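Local coordinates for protein (glutathione s-transferase) (Zea mays, PDB 1BYE) that transfers glutathione to electrophilic compounds, probably including herbicides such as atrazine, whose glutathione conjugate it holds in its active site, at residues Met3-Ala8 and Pro55-Gly60; Thr15-Ala20 and Ala69-Ala74; Asn49-Val54 and Tyr63-Arg68; Gln115-Pro120 and Leu174-Tyr179. All coordinates share one frame; numbering follows the deposited sequence.

Contact 1: residues Met3-Ala8 and Pro55-Gly60. With ATA (atrazine glutathione conjugate), chain E.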
# COMPACT_ATOMS: atom_id res chain seq x y z
N MET A 3 9.96 -8.03 -21.17
CA MET A 3 9.56 -8.23 -19.77
C MET A 3 8.57 -9.37 -19.52
O MET A 3 7.55 -9.62 -20.19
CB MET A 3 9.06 -6.95 -19.09
CG MET A 3 10.11 -6.21 -18.26
SD MET A 3 10.07 -4.41 -18.38
CE MET A 3 8.35 -3.99 -18.48
N LYS A 4 8.91 -10.14 -18.48
CA LYS A 4 8.04 -11.24 -18.02
C LYS A 4 7.13 -10.99 -16.82
O LYS A 4 7.58 -10.79 -15.68
CB LYS A 4 9.02 -12.38 -17.71
CG LYS A 4 9.22 -13.43 -18.79
CD LYS A 4 10.64 -13.99 -18.73
CE LYS A 4 11.20 -14.23 -20.12
NZ LYS A 4 11.95 -13.04 -20.64
N LEU A 5 5.82 -10.86 -16.99
CA LEU A 5 4.80 -10.80 -15.94
C LEU A 5 4.15 -12.14 -15.57
O LEU A 5 3.23 -12.58 -16.29
CB LEU A 5 3.65 -9.89 -16.44
CG LEU A 5 2.58 -9.61 -15.38
CD1 LEU A 5 3.23 -8.79 -14.26
CD2 LEU A 5 1.37 -8.90 -15.97
N TYR A 6 4.57 -12.82 -14.51
CA TYR A 6 3.95 -14.06 -14.07
C TYR A 6 2.58 -13.90 -13.42
O TYR A 6 2.22 -12.85 -12.86
CB TYR A 6 4.93 -14.70 -13.04
CG TYR A 6 6.24 -15.06 -13.73
CD1 TYR A 6 6.35 -16.27 -14.39
CD2 TYR A 6 7.30 -14.17 -13.80
CE1 TYR A 6 7.48 -16.59 -15.11
CE2 TYR A 6 8.45 -14.48 -14.51
CZ TYR A 6 8.54 -15.70 -15.15
OH TYR A 6 9.66 -16.06 -15.84
N GLY A 7 1.74 -14.92 -13.44
CA GLY A 7 0.48 -14.99 -12.76
C GLY A 7 -0.75 -15.07 -13.64
O GLY A 7 -0.75 -14.56 -14.76
N ALA A 8 -1.82 -15.69 -13.14
CA ALA A 8 -3.03 -15.88 -13.92
C ALA A 8 -3.59 -14.47 -14.11
O ALA A 8 -3.15 -13.62 -13.35
CB ALA A 8 -4.04 -16.82 -13.29
N PRO A 55 1.59 -11.18 -8.54
CA PRO A 55 2.53 -11.23 -9.65
C PRO A 55 3.97 -11.34 -9.17
O PRO A 55 4.21 -11.14 -7.98
CB PRO A 55 2.23 -9.92 -10.36
CG PRO A 55 2.06 -9.03 -9.16
CD PRO A 55 1.00 -9.82 -8.40
N ALA A 56 4.92 -11.83 -9.97
CA ALA A 56 6.24 -11.19 -10.00
C ALA A 56 6.64 -10.73 -11.39
O ALA A 56 6.60 -11.62 -12.25
CB ALA A 56 7.25 -12.20 -9.49
N LEU A 57 7.10 -9.52 -11.71
CA LEU A 57 7.87 -9.26 -12.92
C LEU A 57 9.29 -9.83 -12.86
O LEU A 57 10.09 -9.61 -11.97
CB LEU A 57 8.07 -7.82 -13.30
CG LEU A 57 7.99 -7.23 -14.69
CD1 LEU A 57 6.81 -7.62 -15.57
CD2 LEU A 57 7.95 -5.69 -14.56
N GLN A 58 9.65 -10.36 -14.05
CA GLN A 58 11.04 -10.49 -14.46
C GLN A 58 11.50 -9.53 -15.56
O GLN A 58 11.05 -9.54 -16.68
CB GLN A 58 11.43 -11.81 -15.07
CG GLN A 58 12.97 -11.98 -15.01
CD GLN A 58 13.15 -13.39 -15.60
OE1 GLN A 58 12.43 -13.75 -16.55
NE2 GLN A 58 13.93 -14.21 -14.93
N ASP A 59 12.44 -8.73 -15.11
CA ASP A 59 13.11 -7.86 -16.08
C ASP A 59 14.61 -8.04 -15.85
O ASP A 59 15.05 -7.58 -14.80
CB ASP A 59 12.66 -6.42 -15.91
CG ASP A 59 13.40 -5.53 -16.87
OD1 ASP A 59 14.64 -5.57 -16.82
OD2 ASP A 59 12.75 -4.82 -17.65
N GLY A 60 15.29 -8.52 -16.89
CA GLY A 60 16.77 -8.54 -16.75
C GLY A 60 17.07 -9.75 -15.87
O GLY A 60 16.42 -10.76 -16.12
N' ATA E . -0.25 -7.44 -2.49
CA' ATA E . 0.52 -8.48 -3.24
CB' ATA E . 0.13 -9.89 -2.81
CG' ATA E . -0.48 -10.72 -3.95
CC' ATA E . 0.26 -8.35 -4.75
O1' ATA E . 0.91 -9.10 -5.50
O2' ATA E . -0.50 -7.45 -5.13
C' ATA E . -1.85 -11.26 -3.56
O' ATA E . -2.56 -10.52 -2.86
N5 ATA E . -8.79 -15.32 -6.74
C6 ATA E . -8.65 -14.23 -7.49
N1 ATA E . -7.90 -13.18 -7.19
C2 ATA E . -6.90 -13.47 -6.33
N3 ATA E . -6.72 -14.69 -5.79
C4 ATA E . -7.86 -15.41 -5.77
N ATA E . -2.48 -12.02 -4.48
CA ATA E . -3.79 -12.56 -4.13
C ATA E . -3.94 -14.01 -4.63
O ATA E . -4.93 -14.27 -5.34
CB ATA E . -4.94 -11.71 -4.73
SG ATA E . -5.56 -12.34 -6.31
N7 ATA E . -8.20 -16.41 -4.70
N11 ATA E . -9.32 -14.28 -8.82
C12 ATA E . -10.27 -15.44 -8.84
C13 ATA E . -10.85 -15.64 -10.25
C8 ATA E . -9.02 -17.58 -5.15
C9 ATA E . -9.59 -17.39 -6.57
C10 ATA E . -8.38 -18.99 -5.08
ND ATA E . -2.79 -14.66 -4.71
CAD ATA E . -2.66 -16.00 -4.15
CD ATA E . -1.32 -16.23 -3.47
OD ATA E . -0.47 -16.95 -4.04
OT' ATA E . -1.19 -15.84 -2.28
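K4 and Q58 face each other as a hydrogen-bonded antiparallel pair: K4 N donates to Q58 O at 2.9 Å and Q58 N donates to K4 O at 2.7 Å. One residue on, L5 and L57 form a non-hydrogen-bonded pair, and CD1 of L57 reaches back across the strand to lie 4.0 Å from L5 CB. L5 has its CG anti to the backbone N (chi1 -173°), which brings CD1 down to the ring of P55, 4.2 Å from P55 CB. Beyond the paired strands Y6 N still donates to A56 O at 3.3 Å; the same oxygen lies in the plane of the Y6 ring, at its edge by CD2. K4 and Q58 share one face of the sheet; the Y6 ring, whose edge comes near Q58 CB, makes a cation-pi contact with R48. L5 and L57 fill the opposite face, under helices 14-23 and 67-78, and D59 forms a salt bridge with K77 of the latter. P55 follows a cis peptide bond and sets its CD 3.0 Å from O1' of the glutathione conjugate. Strand 3-5 is central, with 28-29 parallel to it on its other side. A cis proline at the glutathione site, leading into a strand that runs antiparallel to the first strand of the domain, is characteristic of the thioredoxin-like fold of glutathione transferases.

Contact 2: residues Thr15-Ala20 and Ala69-Ala74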
# COMPACT_ATOMS: atom_id res chain seq x y z
N THR A 15 -3.74 -8.35 -13.20
CA THR A 15 -4.16 -7.41 -14.22
C THR A 15 -3.88 -5.96 -13.85
O THR A 15 -4.41 -5.13 -14.65
CB THR A 15 -5.66 -7.51 -14.55
OG1 THR A 15 -6.35 -7.47 -13.30
CG2 THR A 15 -5.89 -8.77 -15.35
N ARG A 16 -3.38 -5.63 -12.66
CA ARG A 16 -3.05 -4.23 -12.43
C ARG A 16 -1.58 -4.01 -12.78
O ARG A 16 -1.41 -2.90 -13.35
CB ARG A 16 -3.47 -3.59 -11.09
CG ARG A 16 -2.48 -2.79 -10.25
CD ARG A 16 -3.00 -1.68 -9.31
NE ARG A 16 -4.37 -1.99 -8.95
CZ ARG A 16 -4.79 -2.89 -8.05
NH1 ARG A 16 -3.96 -3.64 -7.32
NH2 ARG A 16 -6.13 -2.87 -8.09
N CYS A 17 -0.57 -4.83 -12.49
CA CYS A 17 0.62 -4.71 -13.32
C CYS A 17 0.44 -4.52 -14.81
O CYS A 17 0.67 -3.48 -15.48
CB CYS A 17 1.34 -6.06 -13.09
SG CYS A 17 1.89 -6.07 -11.38
N ALA A 18 -0.19 -5.48 -15.47
CA ALA A 18 -0.44 -5.62 -16.88
C ALA A 18 -1.53 -4.62 -17.27
O ALA A 18 -2.62 -5.08 -17.71
CB ALA A 18 -0.96 -7.01 -17.25
N THR A 19 -1.33 -3.37 -16.87
CA THR A 19 -2.18 -2.32 -17.45
C THR A 19 -1.39 -1.03 -17.23
O THR A 19 -1.68 0.00 -17.82
CB THR A 19 -3.53 -2.17 -16.75
OG1 THR A 19 -4.02 -0.82 -16.68
CG2 THR A 19 -3.35 -2.52 -15.28
N ALA A 20 -0.40 -1.22 -16.36
CA ALA A 20 0.56 -0.13 -16.20
C ALA A 20 1.72 -0.22 -17.20
O ALA A 20 2.13 0.76 -17.84
CB ALA A 20 1.02 -0.16 -14.75
N ALA A 69 4.41 -2.03 -6.62
CA ALA A 69 5.83 -1.90 -6.86
C ALA A 69 6.18 -1.94 -8.34
O ALA A 69 6.87 -1.09 -8.89
CB ALA A 69 6.59 -3.03 -6.16
N ILE A 70 5.76 -2.94 -9.06
CA ILE A 70 5.78 -3.22 -10.46
C ILE A 70 4.90 -2.29 -11.27
O ILE A 70 5.22 -2.24 -12.48
CB ILE A 70 5.21 -4.65 -10.66
CG1 ILE A 70 6.20 -5.71 -10.20
CG2 ILE A 70 4.79 -4.95 -12.09
CD1 ILE A 70 5.62 -7.03 -9.76
N CYS A 71 3.81 -1.66 -10.86
CA CYS A 71 3.35 -0.52 -11.69
C CYS A 71 4.19 0.73 -11.43
O CYS A 71 4.00 1.76 -12.08
CB CYS A 71 1.85 -0.24 -11.49
SG CYS A 71 0.82 -1.76 -11.49
N LYS A 72 5.12 0.72 -10.47
CA LYS A 72 6.13 1.75 -10.35
C LYS A 72 7.22 1.58 -11.40
O LYS A 72 7.34 2.47 -12.25
CB LYS A 72 6.72 1.83 -8.94
CG LYS A 72 6.44 3.02 -8.06
CD LYS A 72 5.00 3.44 -7.84
CE LYS A 72 4.68 3.63 -6.36
NZ LYS A 72 4.04 4.92 -5.98
N TYR A 73 7.99 0.52 -11.46
CA TYR A 73 8.76 0.10 -12.61
C TYR A 73 8.24 0.43 -14.01
O TYR A 73 8.96 1.12 -14.73
CB TYR A 73 8.93 -1.42 -12.62
CG TYR A 73 10.33 -1.84 -12.98
CD1 TYR A 73 11.41 -1.37 -12.25
CD2 TYR A 73 10.54 -2.82 -13.94
CE1 TYR A 73 12.69 -1.83 -12.51
CE2 TYR A 73 11.82 -3.29 -14.21
CZ TYR A 73 12.88 -2.80 -13.47
OH TYR A 73 14.14 -3.26 -13.72
N ALA A 74 7.05 -0.02 -14.38
CA ALA A 74 6.51 0.42 -15.66
C ALA A 74 6.57 1.94 -15.74
O ALA A 74 7.11 2.40 -16.75
CB ALA A 74 5.12 -0.04 -16.01
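Helices 15-20 and 69-74 run almost parallel, 9° between their directions, with axes 8.5 Å apart and C17 and C71 the nearest pair of CA atoms. They belong to the thioredoxin-like domain, in which helices 14-23 and 67-78 pack on the same face of the sheet. No hydrogen bond joins them; small side chains permit the close approach. C71 points at the other helix and fits between successive residues of it: SG, anti to its own carbonyl carbon (chi1 -44°), lies beside the C17 backbone, 3.5 Å from C17 CA, with the aliphatic CG of R16 to one side at 3.7 Å. The two sulfurs stand 4.4 Å apart, so C17 and C71 are not a disulfide. C17 turns its SG instead to the CG2 branch of I70, the methyl that stands anti to the I70 backbone N, and I70 carries the contact down to L57 of the sheet while C17 also meets P55. A turn further along, the A20 methyl points at the other helix and touches both CB and SG of C71. The guanidinium of R16 leaves the interface: NE donates to N166 O and NH2 forms a salt bridge with E101, tying this helix to the all-helical domain. On the far side of helix 67-78, A69, K72 and Y73 pack against the second subunit. At the C-terminal end of the contact the methyl CB of A74 rests 3.6 Å from A20 O and 4.3 Å from A20 CB.

Contact 3: residues Asn49-Val54 and Tyr63-Arg68. With ATA (atrazine glutathione conjugate), chain E.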
# COMPACT_ATOMS: atom_id res chain seq x y z
N ASN A 49 9.49 -14.39 -6.38
CA ASN A 49 8.77 -13.91 -5.21
C ASN A 49 8.86 -14.95 -4.09
O ASN A 49 8.29 -16.06 -4.17
CB ASN A 49 7.28 -13.72 -5.56
CG ASN A 49 6.55 -13.00 -4.45
OD1 ASN A 49 6.95 -13.08 -3.29
ND2 ASN A 49 5.53 -12.24 -4.85
N PRO A 50 9.55 -14.63 -2.99
CA PRO A 50 9.88 -15.63 -1.98
C PRO A 50 8.67 -16.03 -1.14
O PRO A 50 8.57 -17.13 -0.56
CB PRO A 50 10.98 -14.99 -1.16
CG PRO A 50 10.91 -13.53 -1.46
CD PRO A 50 10.22 -13.34 -2.78
N PHE A 51 7.68 -15.15 -1.09
CA PHE A 51 6.39 -15.43 -0.49
C PHE A 51 5.60 -16.54 -1.16
O PHE A 51 5.14 -17.46 -0.46
CB PHE A 51 5.58 -14.12 -0.46
CG PHE A 51 6.34 -13.16 0.44
CD1 PHE A 51 6.77 -13.56 1.70
CD2 PHE A 51 6.64 -11.90 -0.02
CE1 PHE A 51 7.47 -12.71 2.50
CE2 PHE A 51 7.37 -11.07 0.80
CZ PHE A 51 7.78 -11.45 2.06
N GLY A 52 5.47 -16.47 -2.48
CA GLY A 52 4.74 -17.55 -3.13
C GLY A 52 3.47 -16.94 -3.70
O GLY A 52 2.39 -17.53 -3.60
N GLN A 53 3.62 -15.69 -4.23
CA GLN A 53 2.51 -15.23 -5.07
C GLN A 53 2.72 -14.35 -6.30
O GLN A 53 3.67 -13.66 -6.55
CB GLN A 53 1.49 -14.47 -4.15
CG GLN A 53 1.94 -14.22 -2.76
CD GLN A 53 1.60 -13.16 -1.80
OE1 GLN A 53 0.47 -13.12 -1.34
NE2 GLN A 53 2.57 -12.33 -1.43
N VAL A 54 1.69 -14.35 -7.14
CA VAL A 54 1.67 -13.62 -8.41
C VAL A 54 1.15 -12.27 -7.96
O VAL A 54 0.44 -12.28 -6.99
CB VAL A 54 0.85 -14.31 -9.49
CG1 VAL A 54 0.79 -15.83 -9.30
CG2 VAL A 54 -0.59 -13.82 -9.60
N TYR A 63 14.23 -9.42 -10.33
CA TYR A 63 12.79 -9.62 -10.06
C TYR A 63 12.15 -8.62 -9.10
O TYR A 63 12.65 -8.06 -8.11
CB TYR A 63 12.56 -11.09 -9.67
CG TYR A 63 13.18 -11.40 -8.33
CD1 TYR A 63 14.55 -11.58 -8.19
CD2 TYR A 63 12.40 -11.44 -7.19
CE1 TYR A 63 15.11 -11.83 -6.94
CE2 TYR A 63 12.93 -11.71 -5.95
CZ TYR A 63 14.30 -11.89 -5.83
OH TYR A 63 14.85 -12.16 -4.60
N LEU A 64 11.00 -8.07 -9.51
CA LEU A 64 10.04 -7.43 -8.62
C LEU A 64 8.84 -8.30 -8.25
O LEU A 64 8.52 -9.33 -8.85
CB LEU A 64 9.61 -6.12 -9.28
CG LEU A 64 10.74 -5.26 -9.85
CD1 LEU A 64 10.18 -3.93 -10.35
CD2 LEU A 64 11.85 -5.00 -8.85
N PHE A 65 8.16 -7.97 -7.16
CA PHE A 65 6.78 -8.30 -6.87
C PHE A 65 6.07 -7.19 -6.09
O PHE A 65 6.51 -6.11 -5.68
CB PHE A 65 6.65 -9.58 -6.01
CG PHE A 65 7.57 -9.60 -4.83
CD1 PHE A 65 7.33 -8.84 -3.71
CD2 PHE A 65 8.73 -10.37 -4.85
CE1 PHE A 65 8.26 -8.81 -2.68
CE2 PHE A 65 9.65 -10.33 -3.82
CZ PHE A 65 9.45 -9.52 -2.74
N GLU A 66 4.86 -7.58 -5.68
CA GLU A 66 3.88 -6.62 -5.24
C GLU A 66 3.42 -5.72 -6.37
O GLU A 66 4.18 -4.86 -6.84
CB GLU A 66 4.45 -5.71 -4.15
CG GLU A 66 4.99 -6.38 -2.88
CD GLU A 66 3.90 -7.26 -2.32
OE1 GLU A 66 2.79 -6.67 -2.23
OE2 GLU A 66 4.13 -8.44 -2.01
N SER A 67 2.16 -5.88 -6.77
CA SER A 67 1.51 -5.23 -7.87
C SER A 67 2.03 -3.81 -7.99
O SER A 67 2.45 -3.28 -9.03
CB SER A 67 -0.00 -5.10 -7.65
OG SER A 67 -0.75 -4.38 -8.62
N ARG A 68 1.90 -3.14 -6.85
CA ARG A 68 2.01 -1.68 -6.86
C ARG A 68 3.45 -1.25 -7.06
O ARG A 68 3.63 -0.19 -7.64
CB ARG A 68 1.32 -1.16 -5.58
CG ARG A 68 -0.19 -1.19 -5.79
CD ARG A 68 -0.91 -0.10 -4.99
NE ARG A 68 -2.37 -0.28 -4.99
CZ ARG A 68 -2.99 -1.35 -4.47
NH1 ARG A 68 -2.43 -2.42 -3.88
NH2 ARG A 68 -4.31 -1.28 -4.61
N' ATA E . -0.25 -7.44 -2.49
CA' ATA E . 0.52 -8.48 -3.24
CB' ATA E . 0.13 -9.89 -2.81
CG' ATA E . -0.48 -10.72 -3.95
CC' ATA E . 0.26 -8.35 -4.75
O1' ATA E . 0.91 -9.10 -5.50
O2' ATA E . -0.50 -7.45 -5.13
C' ATA E . -1.85 -11.26 -3.56
O' ATA E . -2.56 -10.52 -2.86
N5 ATA E . -8.79 -15.32 -6.74
C6 ATA E . -8.65 -14.23 -7.49
N1 ATA E . -7.90 -13.18 -7.19
C2 ATA E . -6.90 -13.47 -6.33
N3 ATA E . -6.72 -14.69 -5.79
C4 ATA E . -7.86 -15.41 -5.77
N ATA E . -2.48 -12.02 -4.48
CA ATA E . -3.79 -12.56 -4.13
C ATA E . -3.94 -14.01 -4.63
O ATA E . -4.93 -14.27 -5.34
CB ATA E . -4.94 -11.71 -4.73
SG ATA E . -5.56 -12.34 -6.31
N7 ATA E . -8.20 -16.41 -4.70
N11 ATA E . -9.32 -14.28 -8.82
C12 ATA E . -10.27 -15.44 -8.84
C13 ATA E . -10.85 -15.64 -10.25
C8 ATA E . -9.02 -17.58 -5.15
C9 ATA E . -9.59 -17.39 -6.57
C10 ATA E . -8.38 -18.99 -5.08
ND ATA E . -2.79 -14.66 -4.71
CAD ATA E . -2.66 -16.00 -4.15
CD ATA E . -1.32 -16.23 -3.47
OD ATA E . -0.47 -16.95 -4.04
OT' ATA E . -1.19 -15.84 -2.28
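An amide laid on an aromatic ring marks this contact: the side chain of N49 stacks on F65 with the two planes only 20° apart, OD1 lying 3.6 Å above the ring and offset toward its rim. CG of N49 is anti to its backbone N (chi1 -170°), which carries the amide over CG and CD2 of the ring. The amide is also tied within its own loop by two weak bonds, OD1 accepting from F51 N and ND2 donating to Q53 O. CD of P50 comes to F65 CE2, and F51 directs its ring edge at the F65 face in an offset edge-to-face pair, centroids 5.9 Å apart and planes at 72°. An alanine in place of F65 would probably leave the N49 amide and the F51 edge without the surface they rest on, and the loop freer to shift. Beside this aromatic group lies the glutathione site. E66 OE1 stands 3.1 Å from N' of the conjugate, Q53 CB is 3.2 Å from its glycyl carboxylate oxygen OD, and S67 CB approaches O2'. E66 OE2 accepts a hydrogen bond from Q104 of the second subunit, so that subunit reaches a residue of the pocket; F51 and F65 pack on its V100 and V96. The loop 49-54 leads into strand 57-59, while 63-68 passes from strand 62-63 into helix 67-78, whose first turn faces R16 of helix 14-23.

Contact 4: residues Gln115-Pro120 and Leu174-Tyr179. With ATA (atrazine glutathione conjugate), chain E.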
# COMPACT_ATOMS: atom_id res chain seq x y z
N GLN A 115 -16.44 -11.77 -2.59
CA GLN A 115 -17.66 -12.47 -2.20
C GLN A 115 -18.26 -12.96 -3.50
O GLN A 115 -18.64 -14.14 -3.51
CB GLN A 115 -18.57 -11.67 -1.25
CG GLN A 115 -17.96 -11.70 0.18
CD GLN A 115 -18.11 -13.10 0.75
OE1 GLN A 115 -19.00 -13.79 0.23
NE2 GLN A 115 -17.31 -13.49 1.74
N VAL A 116 -18.48 -12.12 -4.49
CA VAL A 116 -19.31 -12.51 -5.64
C VAL A 116 -18.57 -13.34 -6.70
O VAL A 116 -19.24 -14.07 -7.45
CB VAL A 116 -19.69 -11.26 -6.42
CG1 VAL A 116 -20.59 -11.64 -7.57
CG2 VAL A 116 -20.29 -10.16 -5.57
N LEU A 117 -17.23 -13.28 -6.82
CA LEU A 117 -16.56 -14.08 -7.83
C LEU A 117 -15.84 -15.23 -7.19
O LEU A 117 -16.34 -16.34 -7.37
CB LEU A 117 -15.53 -13.31 -8.66
CG LEU A 117 -16.08 -11.97 -9.21
CD1 LEU A 117 -14.96 -11.19 -9.86
CD2 LEU A 117 -17.30 -12.21 -10.05
N ILE A 118 -14.72 -15.08 -6.51
CA ILE A 118 -14.00 -16.22 -5.99
C ILE A 118 -14.81 -17.25 -5.21
O ILE A 118 -14.52 -18.46 -5.22
CB ILE A 118 -12.85 -15.88 -5.04
CG1 ILE A 118 -11.80 -15.07 -5.79
CG2 ILE A 118 -12.22 -17.18 -4.50
CD1 ILE A 118 -11.99 -13.60 -5.84
N SER A 119 -15.79 -16.77 -4.45
CA SER A 119 -16.21 -17.49 -3.24
C SER A 119 -17.06 -18.59 -3.84
O SER A 119 -16.59 -19.73 -3.79
CB SER A 119 -16.97 -16.78 -2.14
OG SER A 119 -17.56 -17.70 -1.22
N PRO A 120 -17.92 -18.22 -4.75
CA PRO A 120 -18.74 -19.23 -5.41
C PRO A 120 -17.93 -20.37 -5.98
O PRO A 120 -18.52 -21.44 -6.15
CB PRO A 120 -19.60 -18.46 -6.38
CG PRO A 120 -19.41 -17.00 -6.18
CD PRO A 120 -18.35 -16.86 -5.13
N LEU A 174 -15.23 -5.10 -10.96
CA LEU A 174 -16.50 -4.53 -10.58
C LEU A 174 -17.58 -4.60 -11.63
O LEU A 174 -18.72 -4.93 -11.23
CB LEU A 174 -16.25 -3.16 -9.94
CG LEU A 174 -17.56 -2.40 -9.67
CD1 LEU A 174 -18.45 -3.15 -8.70
CD2 LEU A 174 -17.19 -1.01 -9.15
N PHE A 175 -17.43 -4.48 -12.95
CA PHE A 175 -18.51 -4.62 -13.92
C PHE A 175 -18.84 -6.08 -14.18
O PHE A 175 -19.82 -6.49 -14.82
CB PHE A 175 -18.16 -3.87 -15.24
CG PHE A 175 -18.14 -2.38 -15.01
CD1 PHE A 175 -17.17 -1.84 -14.17
CD2 PHE A 175 -19.20 -1.55 -15.39
CE1 PHE A 175 -17.15 -0.51 -13.81
CE2 PHE A 175 -19.17 -0.19 -15.07
CZ PHE A 175 -18.15 0.32 -14.30
N ALA A 176 -18.02 -7.00 -13.63
CA ALA A 176 -18.36 -8.41 -13.57
C ALA A 176 -19.56 -8.63 -12.63
O ALA A 176 -20.33 -9.57 -12.89
CB ALA A 176 -17.18 -9.27 -13.14
N THR A 177 -19.63 -7.84 -11.53
CA THR A 177 -20.51 -8.32 -10.47
C THR A 177 -21.68 -7.38 -10.63
O THR A 177 -21.49 -6.36 -11.24
CB THR A 177 -20.01 -8.09 -9.05
OG1 THR A 177 -20.04 -6.65 -8.94
CG2 THR A 177 -18.63 -8.65 -8.86
N PRO A 178 -22.80 -7.71 -9.99
CA PRO A 178 -24.00 -6.93 -10.30
C PRO A 178 -24.01 -5.60 -9.58
O PRO A 178 -24.83 -4.75 -9.99
CB PRO A 178 -25.14 -7.86 -10.02
CG PRO A 178 -24.60 -9.06 -9.33
CD PRO A 178 -23.13 -9.12 -9.59
N TYR A 179 -22.98 -5.21 -8.85
CA TYR A 179 -22.95 -3.95 -8.14
C TYR A 179 -22.17 -2.83 -8.81
O TYR A 179 -21.60 -1.97 -8.13
CB TYR A 179 -22.29 -4.15 -6.76
CG TYR A 179 -22.99 -5.34 -6.13
CD1 TYR A 179 -24.34 -5.29 -5.76
CD2 TYR A 179 -22.24 -6.49 -5.97
CE1 TYR A 179 -24.95 -6.40 -5.21
CE2 TYR A 179 -22.86 -7.61 -5.43
CZ TYR A 179 -24.19 -7.55 -5.04
OH TYR A 179 -24.68 -8.70 -4.49
N' ATA E . -0.25 -7.44 -2.49
CA' ATA E . 0.52 -8.48 -3.24
CB' ATA E . 0.13 -9.89 -2.81
CG' ATA E . -0.48 -10.72 -3.95
CC' ATA E . 0.26 -8.35 -4.75
O1' ATA E . 0.91 -9.10 -5.50
O2' ATA E . -0.50 -7.45 -5.13
C' ATA E . -1.85 -11.26 -3.56
O' ATA E . -2.56 -10.52 -2.86
N5 ATA E . -8.79 -15.32 -6.74
C6 ATA E . -8.65 -14.23 -7.49
N1 ATA E . -7.90 -13.18 -7.19
C2 ATA E . -6.90 -13.47 -6.33
N3 ATA E . -6.72 -14.69 -5.79
C4 ATA E . -7.86 -15.41 -5.77
N ATA E . -2.48 -12.02 -4.48
CA ATA E . -3.79 -12.56 -4.13
C ATA E . -3.94 -14.01 -4.63
O ATA E . -4.93 -14.27 -5.34
CB ATA E . -4.94 -11.71 -4.73
SG ATA E . -5.56 -12.34 -6.31
N7 ATA E . -8.20 -16.41 -4.70
N11 ATA E . -9.32 -14.28 -8.82
C12 ATA E . -10.27 -15.44 -8.84
C13 ATA E . -10.85 -15.64 -10.25
C8 ATA E . -9.02 -17.58 -5.15
C9 ATA E . -9.59 -17.39 -6.57
C10 ATA E . -8.38 -18.99 -5.08
ND ATA E . -2.79 -14.66 -4.71
CAD ATA E . -2.66 -16.00 -4.15
CD ATA E . -1.32 -16.23 -3.47
OD ATA E . -0.47 -16.95 -4.04
OT' ATA E . -1.19 -15.84 -2.28
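V116 wedges its branched side chain into the turn that ends helix 168-176, where T177, P178 and Y179 all meet it. Its CB sits 3.7 Å from T177 CG2. The CG1 branch, anti to the backbone N (chi1 -178°), runs on to CD of P178 at 4.1 Å, while CG2 comes in the plane of the Y179 ring to its edge, 3.6 Å from CE2. The Y179 hydroxyl is bonded beyond these residues to Q128 NE2, and its side chain also touches V131 and L135 of helix 128-148. Next along, L117 crosses T177 at about a right angle and brings only its CD2 branch to the turn, 4.0 Å from T177 CG2 and 4.3 Å from A176 CB. What receives these carbons is an ST turn: T177 OG1 accepts from Y179 N, 3.3 Å away with an N-H...O angle of 162°, and itself donates to L174 O, an oxygen that also takes T177 N. With OG1 turned back to the helix end, CG2 is presented to V116 and L117. A valine at T177 has no hydroxyl, so Y179 N would probably be left without its acceptor and the turn less firmly set. I118 looks the other way, into the pocket for the hydrophobic part of the substrate in the helical domain: its CG1 stands 3.2 Å from N5 of the triazine ring. Further on, S119 OG bonds T125 O, and at P120 the helix is kinked, the proline nitrogen having no bond to the turn before.

In the fold
Contacts 1, 2 and 3 interlock in the thioredoxin-like domain, whereas contact 4 lies apart at the surface of the helical domain, its centre 23 to 26 Å from the others. Contact 1, also buried, is held by backbone bonding at the sheet; contact 2 is buried helix packing through small side chains and rests on it, with L5 against A18 and L57 against I70. Contact 3, partly buried, shares helix 67-78 with contact 2 and joins contact 1 through a probable backbone hydrogen bond from L64 N to L57 O, but works by aromatic and amide stacking. Contacts 2 and 3 also reach the second subunit. The conjugate bridges both domains, its glutathione part near contacts 1 and 3 and its triazine at contact 4.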